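Putative capsular polysaccharide biosynthesis protein (PDB 6EWJ) probably acts as a pyridoxal phosphate-dependent sugar aminotransferase that supplies an amino sugar for teichoic acid biosynthesis in Streptococcus pneumoniae. Local coordinates at residues 162-167 with 225-230. Sequence-based numbering, arbitrary orientation.
Sequences SKWQKA and DEEMYK
The indole of W164 is held between the side chains of K163 and M228. M228 reaches it by a folded route. From CB the chain first runs with CG anti to the backbone N (chi1 179°), and the two bends after CG turn SD and CE onto the indole face. M228 SD is 4.5 Å from the centroid of the W164 five-membered ring, a Met-aromatic contact. CE ends over the middle of the indole. M228 CE lies 3.4 Å from the centroid of the W164 six-membered ring, almost on the ring normal, and makes a CH-pi contact. Its nearest ring atom is W164 CE2, 3.5 Å from M228 CE.

The opposite face of the indole carries K163 CE, set toward the rim. Beyond it, K163 NZ forms a salt bridge of 2.9 Å with E227 OE2, meeting that oxygen nearly along its C-O axis. E227 gets there with an extended chain. E231, one turn on from E227, also forms a salt bridge with K163 NZ and accepts a hydrogen bond from W164 NE1.

The axes of segments 163-167 and 225-230 stay 13.9 Å apart and run roughly antiparallel, at 145°, so long side chains bridge the gap. V74 of helix 64-74 touches both W164 and M228. M228 also rests on W217 of strand 213-217. The contact thus joins helices 163-168 and 225-236 beside the mixed sheet of the aminotransferase fold, away from the cofactor site.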
ATOM      1  N   SER A 162      -7.509 -25.145  -2.187  1.00 41.63           N
ATOM      2  CA  SER A 162      -6.510 -24.377  -2.931  1.00 40.63           C
ATOM      3  C   SER A 162      -5.185 -25.125  -2.866  1.00 41.03           C
ATOM      4  O   SER A 162      -5.037 -26.032  -2.033  1.00 41.58           O
ATOM      5  CB  SER A 162      -6.320 -22.982  -2.329  1.00 38.63           C
ATOM      6  OG  SER A 162      -5.568 -23.035  -1.121  1.00 36.84           O
ATOM      7  N   LYS A 163      -4.230 -24.727  -3.708  1.00 39.93           N
ATOM      8  CA  LYS A 163      -2.910 -25.328  -3.719  1.00 40.92           C
ATOM      9  C   LYS A 163      -2.314 -25.423  -2.314  1.00 40.47           C
ATOM     10  O   LYS A 163      -2.035 -26.516  -1.819  1.00 41.24           O
ATOM     11  CB  LYS A 163      -1.960 -24.553  -4.625  1.00 41.26           C
ATOM     12  CG  LYS A 163      -0.552 -25.147  -4.677  1.00 42.43           C
ATOM     13  CD  LYS A 163       0.314 -24.511  -5.749  1.00 42.64           C
ATOM     14  CE  LYS A 163       0.917 -23.207  -5.282  1.00 42.00           C
ATOM     15  NZ  LYS A 163       1.756 -22.571  -6.349  1.00 42.29           N
ATOM     16  N   TRP A 164      -2.158 -24.280  -1.666  1.00 39.01           N
ATOM     17  CA  TRP A 164      -1.476 -24.228  -0.382  1.00 38.83           C
ATOM     18  C   TRP A 164      -2.292 -24.865   0.736  1.00 37.98           C
ATOM     19  O   TRP A 164      -1.726 -25.502   1.621  1.00 38.92           O
ATOM     20  CB  TRP A 164      -1.050 -22.802  -0.038  1.00 37.72           C
ATOM     21  CG  TRP A 164       0.013 -22.292  -0.936  1.00 38.21           C
ATOM     22  CD1 TRP A 164      -0.083 -21.237  -1.799  1.00 37.90           C
ATOM     23  CD2 TRP A 164       1.334 -22.837  -1.113  1.00 39.39           C
ATOM     24  NE1 TRP A 164       1.094 -21.085  -2.496  1.00 38.47           N
ATOM     25  CE2 TRP A 164       1.978 -22.057  -2.099  1.00 39.04           C
ATOM     26  CE3 TRP A 164       2.030 -23.916  -0.542  1.00 40.26           C
ATOM     27  CZ2 TRP A 164       3.303 -22.297  -2.502  1.00 39.38           C
ATOM     28  CZ3 TRP A 164       3.338 -24.160  -0.946  1.00 40.77           C
ATOM     29  CH2 TRP A 164       3.961 -23.345  -1.921  1.00 40.38           C
ATOM     30  N   GLN A 165      -3.617 -24.776   0.670  1.00 37.30           N
ATOM     31  CA  GLN A 165      -4.458 -25.475   1.666  1.00 37.21           C
ATOM     32  C   GLN A 165      -4.306 -26.992   1.598  1.00 38.69           C
ATOM     33  O   GLN A 165      -4.372 -27.667   2.629  1.00 38.49           O
ATOM     34  CB  GLN A 165      -5.935 -25.125   1.509  1.00 36.44           C
ATOM     35  CG  GLN A 165      -6.277 -23.688   1.877  1.00 34.85           C
ATOM     36  CD  GLN A 165      -7.688 -23.323   1.429  1.00 34.20           C
ATOM     37  OE1 GLN A 165      -8.589 -24.165   1.427  1.00 34.08           O
ATOM     38  NE2 GLN A 165      -7.867 -22.087   0.989  1.00 33.33           N
ATOM     39  N   LYS A 166      -4.188 -27.520   0.379  1.00 40.17           N
ATOM     40  CA  LYS A 166      -3.914 -28.954   0.198  1.00 42.22           C
ATOM     41  C   LYS A 166      -2.576 -29.355   0.766  1.00 40.93           C
ATOM     42  O   LYS A 166      -2.460 -30.443   1.297  1.00 41.51           O
ATOM     43  CB  LYS A 166      -4.078 -29.442  -1.242  1.00 44.42           C
ATOM     44  CG  LYS A 166      -4.474 -30.902  -1.355  1.00 47.81           C
ATOM     45  CD  LYS A 166      -4.990 -31.355  -2.734  1.00 50.29           C
ATOM     46  CE  LYS A 166      -5.811 -30.352  -3.567  1.00 49.96           C
ATOM     47  NZ  LYS A 166      -4.971 -29.523  -4.478  1.00 49.58           N
ATOM     48  N   ALA A 167      -1.575 -28.482   0.642  1.00 38.82           N
ATOM     49  CA  ALA A 167      -0.202 -28.780   1.099  1.00 38.73           C
ATOM     50  C   ALA A 167      -0.179 -29.049   2.622  1.00 37.60           C
ATOM     51  O   ALA A 167       0.381 -30.030   3.113  1.00 38.85           O
ATOM     52  CB  ALA A 167       0.729 -27.620   0.711  1.00 37.33           C
ATOM     53  N   ASP A 225      10.431 -22.501  -0.689  1.00 33.15           N
ATOM     54  CA  ASP A 225      10.569 -21.117  -0.168  1.00 32.89           C
ATOM     55  C   ASP A 225      10.727 -20.051  -1.266  1.00 32.17           C
ATOM     56  O   ASP A 225      10.192 -18.947  -1.139  1.00 31.12           O
ATOM     57  CB  ASP A 225      11.740 -21.012   0.806  1.00 32.71           C
ATOM     58  CG  ASP A 225      11.565 -21.898   2.021  1.00 33.33           C
ATOM     59  OD1 ASP A 225      10.443 -21.907   2.591  1.00 32.30           O
ATOM     60  OD2 ASP A 225      12.538 -22.576   2.402  1.00 32.43           O
ATOM     61  N   GLU A 226      11.442 -20.380  -2.342  1.00 33.97           N
ATOM     62  CA  GLU A 226      11.597 -19.429  -3.469  1.00 33.26           C
ATOM     63  C   GLU A 226      10.285 -19.225  -4.202  1.00 31.89           C
ATOM     64  O   GLU A 226       9.963 -18.083  -4.588  1.00 28.68           O
ATOM     65  CB  GLU A 226      12.693 -19.868  -4.450  1.00 35.80           C
ATOM     66  CG  GLU A 226      14.113 -19.712  -3.941  1.00 38.01           C
ATOM     67  CD  GLU A 226      14.500 -18.279  -3.594  1.00 38.36           C
ATOM     68  OE1 GLU A 226      14.023 -17.312  -4.212  1.00 40.30           O
ATOM     69  OE2 GLU A 226      15.310 -18.103  -2.666  1.00 42.16           O
ATOM     70  N   GLU A 227       9.538 -20.317  -4.413  1.00 32.12           N
ATOM     71  CA  GLU A 227       8.217 -20.251  -5.082  1.00 32.54           C
ATOM     72  C   GLU A 227       7.249 -19.406  -4.233  1.00 30.24           C
ATOM     73  O   GLU A 227       6.514 -18.564  -4.760  1.00 28.59           O
ATOM     74  CB  GLU A 227       7.662 -21.667  -5.326  1.00 34.44           C
ATOM     75  CG  GLU A 227       6.260 -21.771  -5.931  1.00 35.78           C
ATOM     76  CD  GLU A 227       5.750 -23.212  -6.001  1.00 38.91           C
ATOM     77  OE1 GLU A 227       6.560 -24.173  -5.913  1.00 41.04           O
ATOM     78  OE2 GLU A 227       4.519 -23.417  -6.148  1.00 41.24           O
ATOM     79  N   MET A 228       7.254 -19.639  -2.920  1.00 29.66           N
ATOM     80  CA  MET A 228       6.351 -18.923  -2.002  1.00 28.85           C
ATOM     81  C   MET A 228       6.710 -17.444  -1.971  1.00 26.85           C
ATOM     82  O   MET A 228       5.851 -16.582  -1.999  1.00 25.45           O
ATOM     83  CB  MET A 228       6.442 -19.510  -0.587  1.00 29.43           C
ATOM     84  CG  MET A 228       5.567 -18.836   0.442  1.00 29.25           C
ATOM     85  SD  MET A 228       3.774 -18.999   0.157  1.00 31.16           S
ATOM     86  CE  MET A 228       3.463 -20.648   0.753  1.00 31.74           C
ATOM     87  N   TYR A 229       8.008 -17.173  -1.917  1.00 26.47           N
ATOM     88  CA  TYR A 229       8.523 -15.805  -1.935  1.00 25.90           C
ATOM     89  C   TYR A 229       8.068 -15.132  -3.201  1.00 25.48           C
ATOM     90  O   TYR A 229       7.545 -14.034  -3.148  1.00 25.43           O
ATOM     91  CB  TYR A 229      10.053 -15.779  -1.879  1.00 25.21           C
ATOM     92  CG  TYR A 229      10.682 -14.391  -1.932  1.00 24.56           C
ATOM     93  CD1 TYR A 229      10.749 -13.580  -0.793  1.00 23.68           C
ATOM     94  CD2 TYR A 229      11.200 -13.889  -3.110  1.00 24.82           C
ATOM     95  CE1 TYR A 229      11.332 -12.334  -0.826  1.00 23.23           C
ATOM     96  CE2 TYR A 229      11.780 -12.619  -3.158  1.00 24.62           C
ATOM     97  CZ  TYR A 229      11.851 -11.861  -2.016  1.00 24.13           C
ATOM     98  OH  TYR A 229      12.395 -10.599  -2.043  1.00 24.53           O
ATOM     99  N   LYS A 230       8.269 -15.790  -4.336  1.00 27.08           N
ATOM    100  CA  LYS A 230       7.844 -15.226  -5.639  1.00 27.48           C
ATOM    101  C   LYS A 230       6.308 -14.912  -5.730  1.00 26.80           C
ATOM    102  O   LYS A 230       5.908 -13.864  -6.276  1.00 25.94           O
ATOM    103  CB  LYS A 230       8.303 -16.148  -6.768  1.00 29.83           C
ATOM    104  CG  LYS A 230       8.039 -15.622  -8.155  1.00 31.81           C
ATOM    105  CD  LYS A 230       8.734 -16.448  -9.259  1.00 34.79           C
ATOM    106  CE  LYS A 230       8.096 -16.023 -10.637  1.00 35.69           C
ATOM    107  NZ  LYS A 230       8.372 -14.598 -11.008  1.00 36.01           N
TER